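Local atomic coordinates of possible acyl-[acyl-carrier protein] desaturase DESA2 (acyl-[acp] desaturase) (stearoyl-acp desaturase) (Mycobacterium tuberculosis, PDB entry 1ZA0), a protein that probably desaturates acyl chains carried on acyl carrier protein in mycobacterial fatty acid biosynthesis, using a metal site within a helical bundle. Residues D27-P39 with I177-R191. Residues are numbered along the deposited sequence; the frame is centred on the assembly and turned at random.
Sequences DTEDIWFAHDYVP and ILAGLIDRIARDEVR. With MN (manganese (II) ion), chain B; EDO (1,2-ethanediol), chain C.
Arg184 reaches up from helix 176-206 between Trp32 and Tyr37 and touches both. Its CB lies directly over the indole face of Trp32, 3.6 Å from the centroid of the five-membered ring, as a CH-pi contact. The bend about CB-CG (chi2 -69°) then carries CD past Trp32 CG and CD1, and the guanidinium ends with one face against Trp32 CB. From there Arg184 NE gives a hydrogen bond to Tyr37 OH (3.0 Å), the phenol ring standing nearly perpendicular to the guanidinium plane. Arg184 NH2 turns to the backbone of the loop, where a water takes its hydrogen and donates to Asp30 O; the salt bridge to Asp30 OD2 is long, at 3.7 Å.

Tyr37 itself packs obliquely against the helix backbone at Gly180, where there is no side chain: CE1 is 3.5 Å from Gly180 C, and CB rests on Leu181 CD1. At the edge of the indole's five-membered ring, Trp32 NE1 donates to Asp188 OD2 (3.0 Å), on the syn side but 32° out of the carboxylate plane. That same oxygen bonds His110, by similarity an iron ligand, which would make Asp188 a second-shell residue with Trp32 behind it. A 1,2-ethanediol molecule, probably from the crystallisation liquor, bridges Asp188 OD1 and the Trp32 backbone.

Farther along, Arg191 NH1 bonds Thr28 OG1 (3.0 Å), which also bonds Arg24 O in helix 9-27; Arg191 NH2 is held by His25 O. Glu189 leaves the helix on a different face, and its OE2 binds manganese along with Glu107, Glu159 and His192. The loop thus runs along the outside of helix 176-206, with Ala34 and Val38 resting on helix 95-121, while Ile182 and Ile185 pack against helix 148-172.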
loop_
_atom_site.group_PDB
_atom_site.type_symbol
_atom_site.label_atom_id
_atom_site.label_comp_id
_atom_site.label_asym_id
_atom_site.label_seq_id
_atom_site.Cartn_x
_atom_site.Cartn_y
_atom_site.Cartn_z
ATOM N N ASP A 27 -0.746 7.249 -20.029
ATOM C CA ASP A 27 -0.196 6.714 -21.296
ATOM C C ASP A 27 0.488 5.372 -21.108
ATOM O O ASP A 27 0.666 4.630 -22.045
ATOM C CB ASP A 27 0.838 7.682 -21.945
ATOM C CG ASP A 27 0.212 9.042 -22.440
ATOM O OD1 ASP A 27 -1.037 9.264 -22.459
ATOM O OD2 ASP A 27 0.959 9.994 -22.795
ATOM N N THR A 28 0.905 5.071 -19.892
ATOM C CA THR A 28 1.506 3.772 -19.559
ATOM C C THR A 28 0.568 2.843 -18.743
ATOM O O THR A 28 0.994 1.809 -18.272
ATOM C CB THR A 28 2.838 3.954 -18.824
ATOM O OG1 THR A 28 2.664 4.717 -17.613
ATOM C CG2 THR A 28 3.880 4.798 -19.765
ATOM N N GLU A 29 -0.692 3.229 -18.595
ATOM C CA GLU A 29 -1.662 2.415 -17.852
ATOM C C GLU A 29 -1.826 1.027 -18.508
ATOM O O GLU A 29 -1.682 0.857 -19.737
ATOM C CB GLU A 29 -2.996 3.127 -17.777
ATOM C CG GLU A 29 -3.784 3.159 -19.068
ATOM C CD GLU A 29 -4.977 4.089 -18.993
ATOM O OE1 GLU A 29 -5.186 4.803 -17.962
ATOM O OE2 GLU A 29 -5.729 4.134 -19.997
ATOM N N ASP A 30 -2.078 0.023 -17.675
ATOM C CA ASP A 30 -2.381 -1.335 -18.167
ATOM C C ASP A 30 -3.443 -1.913 -17.203
ATOM O O ASP A 30 -3.102 -2.572 -16.208
ATOM C CB ASP A 30 -1.097 -2.167 -18.139
ATOM C CG ASP A 30 -1.291 -3.581 -18.683
ATOM O OD1 ASP A 30 -2.292 -3.884 -19.385
ATOM O OD2 ASP A 30 -0.454 -4.472 -18.431
ATOM N N ILE A 31 -4.692 -1.613 -17.521
ATOM C CA ILE A 31 -5.846 -1.645 -16.619
ATOM C C ILE A 31 -6.198 -3.064 -16.330
ATOM O O ILE A 31 -6.186 -3.853 -17.196
ATOM C CB ILE A 31 -7.057 -0.856 -17.259
ATOM C CG1 ILE A 31 -6.720 0.630 -17.395
ATOM C CG2 ILE A 31 -8.382 -0.986 -16.482
ATOM C CD1 ILE A 31 -6.041 1.250 -16.214
ATOM N N TRP A 32 -6.438 -3.371 -15.069
ATOM C CA TRP A 32 -6.958 -4.686 -14.650
ATOM C C TRP A 32 -8.240 -4.501 -13.824
ATOM O O TRP A 32 -8.527 -3.415 -13.357
ATOM C CB TRP A 32 -5.890 -5.453 -13.864
ATOM C CG TRP A 32 -5.452 -4.836 -12.579
ATOM C CD1 TRP A 32 -4.570 -3.807 -12.406
ATOM C CD2 TRP A 32 -5.784 -5.289 -11.254
ATOM N NE1 TRP A 32 -4.357 -3.563 -11.061
ATOM C CE2 TRP A 32 -5.091 -4.461 -10.330
ATOM C CE3 TRP A 32 -6.610 -6.308 -10.753
ATOM C CZ2 TRP A 32 -5.203 -4.606 -8.970
ATOM C CZ3 TRP A 32 -6.712 -6.456 -9.409
ATOM C CH2 TRP A 32 -6.029 -5.592 -8.516
ATOM N N PHE A 33 -9.025 -5.586 -13.706
ATOM C CA PHE A 33 -10.291 -5.600 -12.968
ATOM C C PHE A 33 -10.185 -6.623 -11.853
ATOM O O PHE A 33 -9.631 -7.675 -12.056
ATOM C CB PHE A 33 -11.431 -5.924 -13.947
ATOM C CG PHE A 33 -11.525 -4.955 -15.066
ATOM C CD1 PHE A 33 -12.166 -3.731 -14.881
ATOM C CD2 PHE A 33 -10.955 -5.239 -16.326
ATOM C CE1 PHE A 33 -12.224 -2.806 -15.936
ATOM C CE2 PHE A 33 -10.996 -4.288 -17.365
ATOM C CZ PHE A 33 -11.633 -3.096 -17.169
ATOM N N ALA A 34 -10.626 -6.228 -10.659
ATOM C CA ALA A 34 -10.650 -7.047 -9.493
ATOM C C ALA A 34 -11.337 -8.398 -9.813
ATOM O O ALA A 34 -10.819 -9.463 -9.423
ATOM C CB ALA A 34 -11.402 -6.273 -8.348
ATOM N N HIS A 35 -12.472 -8.348 -10.509
ATOM C CA HIS A 35 -13.278 -9.549 -10.753
ATOM C C HIS A 35 -12.543 -10.601 -11.593
ATOM O O HIS A 35 -12.870 -11.766 -11.548
ATOM C CB HIS A 35 -14.659 -9.223 -11.344
ATOM C CG HIS A 35 -14.615 -8.708 -12.741
ATOM N ND1 HIS A 35 -14.840 -7.385 -13.045
ATOM C CD2 HIS A 35 -14.336 -9.324 -13.911
ATOM C CE1 HIS A 35 -14.714 -7.220 -14.350
ATOM N NE2 HIS A 35 -14.373 -8.369 -14.891
ATOM N N ASP A 36 -11.503 -10.180 -12.301
ATOM C CA ASP A 36 -10.728 -11.103 -13.095
ATOM C C ASP A 36 -9.750 -11.885 -12.251
ATOM O O ASP A 36 -9.140 -12.774 -12.775
ATOM C CB ASP A 36 -9.948 -10.336 -14.183
ATOM C CG ASP A 36 -10.795 -9.952 -15.370
ATOM O OD1 ASP A 36 -11.844 -10.599 -15.653
ATOM O OD2 ASP A 36 -10.476 -8.988 -16.098
ATOM N N TYR A 37 -9.517 -11.525 -10.989
ATOM C CA TYR A 37 -8.630 -12.257 -10.106
ATOM C C TYR A 37 -9.350 -13.023 -9.010
ATOM O O TYR A 37 -8.745 -13.450 -7.980
ATOM C CB TYR A 37 -7.592 -11.295 -9.515
ATOM C CG TYR A 37 -6.573 -10.942 -10.566
ATOM C CD1 TYR A 37 -5.399 -11.742 -10.719
ATOM C CD2 TYR A 37 -6.787 -9.878 -11.452
ATOM C CE1 TYR A 37 -4.469 -11.450 -11.717
ATOM C CE2 TYR A 37 -5.855 -9.568 -12.437
ATOM C CZ TYR A 37 -4.704 -10.357 -12.574
ATOM O OH TYR A 37 -3.834 -10.074 -13.556
ATOM N N VAL A 38 -10.647 -13.219 -9.228
ATOM C CA VAL A 38 -11.476 -13.914 -8.206
ATOM C C VAL A 38 -12.066 -15.210 -8.784
ATOM O O VAL A 38 -12.789 -15.155 -9.735
ATOM C CB VAL A 38 -12.628 -12.988 -7.692
ATOM C CG1 VAL A 38 -13.474 -13.687 -6.652
ATOM C CG2 VAL A 38 -12.017 -11.715 -7.087
ATOM N N PRO A 39 -11.728 -16.371 -8.213
ATOM C CA PRO A 39 -12.200 -17.650 -8.757
ATOM C C PRO A 39 -13.589 -17.962 -8.253
ATOM O O PRO A 39 -13.767 -18.787 -7.353
ATOM C CB PRO A 39 -11.178 -18.679 -8.193
ATOM C CG PRO A 39 -10.776 -18.083 -6.876
ATOM C CD PRO A 39 -10.826 -16.570 -7.074
ATOM N N ILE A 177 -3.433 -17.592 -8.744
ATOM C CA ILE A 177 -4.446 -16.533 -8.784
ATOM C C ILE A 177 -4.092 -15.409 -7.838
ATOM O O ILE A 177 -3.934 -14.289 -8.282
ATOM C CB ILE A 177 -5.845 -17.072 -8.465
ATOM C CG1 ILE A 177 -6.217 -18.237 -9.400
ATOM C CG2 ILE A 177 -6.886 -15.952 -8.646
ATOM C CD1 ILE A 177 -5.860 -17.966 -10.775
ATOM N N LEU A 178 -3.871 -15.719 -6.563
ATOM C CA LEU A 178 -3.498 -14.731 -5.562
ATOM C C LEU A 178 -2.165 -14.059 -5.811
ATOM O O LEU A 178 -2.017 -12.823 -5.588
ATOM C CB LEU A 178 -3.584 -15.259 -4.162
ATOM C CG LEU A 178 -3.375 -14.221 -3.010
ATOM C CD1 LEU A 178 -4.424 -13.137 -2.836
ATOM C CD2 LEU A 178 -3.219 -14.872 -1.630
ATOM N N ALA A 179 -1.220 -14.837 -6.329
ATOM C CA ALA A 179 0.073 -14.306 -6.667
ATOM C C ALA A 179 -0.103 -13.231 -7.752
ATOM O O ALA A 179 0.491 -12.189 -7.659
ATOM C CB ALA A 179 1.033 -15.402 -7.117
ATOM N N GLY A 180 -0.905 -13.512 -8.761
ATOM C CA GLY A 180 -1.264 -12.579 -9.805
ATOM C C GLY A 180 -1.905 -11.290 -9.315
ATOM O O GLY A 180 -1.546 -10.184 -9.741
ATOM N N LEU A 181 -2.819 -11.450 -8.389
ATOM C CA LEU A 181 -3.542 -10.329 -7.780
ATOM C C LEU A 181 -2.598 -9.410 -7.016
ATOM O O LEU A 181 -2.589 -8.174 -7.215
ATOM C CB LEU A 181 -4.613 -10.890 -6.841
ATOM C CG LEU A 181 -5.639 -9.889 -6.256
ATOM C CD1 LEU A 181 -6.768 -10.720 -5.647
ATOM C CD2 LEU A 181 -5.059 -9.067 -5.192
ATOM N N ILE A 182 -1.796 -9.995 -6.113
ATOM C CA ILE A 182 -0.879 -9.220 -5.341
ATOM C C ILE A 182 0.208 -8.560 -6.223
ATOM O O ILE A 182 0.617 -7.435 -5.957
ATOM C CB ILE A 182 -0.226 -9.999 -4.182
ATOM C CG1 ILE A 182 -1.293 -10.591 -3.226
ATOM C CG2 ILE A 182 0.679 -9.080 -3.397
ATOM C CD1 ILE A 182 -2.213 -9.513 -2.499
ATOM N N ASP A 183 0.672 -9.268 -7.229
ATOM C CA ASP A 183 1.611 -8.669 -8.173
ATOM C C ASP A 183 0.982 -7.445 -8.903
ATOM O O ASP A 183 1.682 -6.459 -9.116
ATOM C CB ASP A 183 1.997 -9.736 -9.174
ATOM C CG ASP A 183 2.813 -9.222 -10.295
ATOM O OD1 ASP A 183 4.041 -9.041 -10.089
ATOM O OD2 ASP A 183 2.308 -9.024 -11.398
ATOM N N ARG A 184 -0.292 -7.515 -9.312
ATOM C CA ARG A 184 -0.967 -6.332 -9.909
ATOM C C ARG A 184 -0.959 -5.159 -8.938
ATOM O O ARG A 184 -0.647 -4.024 -9.333
ATOM C CB ARG A 184 -2.404 -6.614 -10.398
ATOM C CG ARG A 184 -2.544 -7.384 -11.698
ATOM C CD ARG A 184 -2.100 -6.668 -13.023
ATOM N NE ARG A 184 -2.595 -7.426 -14.184
ATOM C CZ ARG A 184 -2.850 -6.956 -15.416
ATOM N NH1 ARG A 184 -3.311 -7.798 -16.339
ATOM N NH2 ARG A 184 -2.646 -5.683 -15.740
ATOM N N ILE A 185 -1.335 -5.418 -7.691
ATOM C CA ILE A 185 -1.347 -4.405 -6.635
ATOM C C ILE A 185 0.047 -3.790 -6.425
ATOM O O ILE A 185 0.198 -2.515 -6.358
ATOM C CB ILE A 185 -1.865 -4.982 -5.318
ATOM C CG1 ILE A 185 -3.346 -5.368 -5.438
ATOM C CG2 ILE A 185 -1.685 -3.980 -4.166
ATOM C CD1 ILE A 185 -3.925 -5.955 -4.106
ATOM N N ALA A 186 1.067 -4.666 -6.365
ATOM C CA ALA A 186 2.451 -4.207 -6.173
ATOM C C ALA A 186 2.866 -3.228 -7.280
ATOM O O ALA A 186 3.517 -2.218 -6.967
ATOM C CB ALA A 186 3.395 -5.333 -6.144
ATOM N N ARG A 187 2.536 -3.554 -8.519
ATOM C CA ARG A 187 2.833 -2.705 -9.677
ATOM C C ARG A 187 2.126 -1.343 -9.642
ATOM O O ARG A 187 2.704 -0.305 -10.056
ATOM C CB ARG A 187 2.515 -3.421 -10.962
ATOM C CG ARG A 187 3.407 -4.587 -11.228
ATOM C CD ARG A 187 3.053 -5.388 -12.478
ATOM N NE ARG A 187 3.697 -6.714 -12.421
ATOM C CZ ARG A 187 4.992 -6.933 -12.651
ATOM N NH1 ARG A 187 5.804 -5.929 -13.066
ATOM N NH2 ARG A 187 5.474 -8.166 -12.527
ATOM N N ASP A 188 0.907 -1.322 -9.133
ATOM C CA ASP A 188 0.199 -0.075 -8.893
ATOM C C ASP A 188 0.895 0.703 -7.806
ATOM O O ASP A 188 1.074 1.902 -7.964
ATOM C CB ASP A 188 -1.273 -0.287 -8.513
ATOM C CG ASP A 188 -2.135 -0.708 -9.665
ATOM O OD1 ASP A 188 -1.814 -0.504 -10.879
ATOM O OD2 ASP A 188 -3.237 -1.264 -9.442
ATOM N N GLU A 189 1.340 0.056 -6.728
ATOM C CA GLU A 189 1.973 0.753 -5.660
ATOM C C GLU A 189 3.318 1.416 -6.096
ATOM O O GLU A 189 3.637 2.511 -5.612
ATOM C CB GLU A 189 2.254 -0.149 -4.444
ATOM C CG GLU A 189 1.049 -0.902 -3.898
ATOM C CD GLU A 189 0.040 -0.027 -3.178
ATOM O OE1 GLU A 189 -0.200 -0.292 -1.946
ATOM O OE2 GLU A 189 -0.566 0.857 -3.835
ATOM N N VAL A 190 4.056 0.761 -6.995
ATOM C CA VAL A 190 5.263 1.345 -7.575
ATOM C C VAL A 190 4.936 2.673 -8.302
ATOM O O VAL A 190 5.654 3.695 -8.173
ATOM C CB VAL A 190 6.000 0.319 -8.458
ATOM C CG1 VAL A 190 7.070 0.990 -9.370
ATOM C CG2 VAL A 190 6.613 -0.814 -7.581
ATOM N N ARG A 191 3.871 2.614 -9.053
ATOM C CA ARG A 191 3.346 3.756 -9.772
ATOM C C ARG A 191 2.853 4.873 -8.868
ATOM O O ARG A 191 3.106 6.064 -9.145
ATOM C CB ARG A 191 2.289 3.303 -10.767
ATOM C CG ARG A 191 2.869 2.552 -11.903
ATOM C CD ARG A 191 1.834 1.763 -12.711
ATOM N NE ARG A 191 0.714 2.536 -13.249
ATOM C CZ ARG A 191 0.753 3.229 -14.398
ATOM N NH1 ARG A 191 1.883 3.364 -15.069
ATOM N NH2 ARG A 191 -0.324 3.855 -14.856
HETATM MN MN MN B . -1.104 2.768 -3.253
HETATM C C1 EDO C . -5.870 -0.559 -11.927
HETATM O O1 EDO C . -6.444 -1.097 -13.083
HETATM C C2 EDO C . -4.605 0.197 -12.278
HETATM O O2 EDO C . -3.637 -0.616 -12.911
HETATM O O HOH W 1 -1.399 -3.511 -14.374
HETATM O O HOH W 2 -1.177 2.403 -1.117
#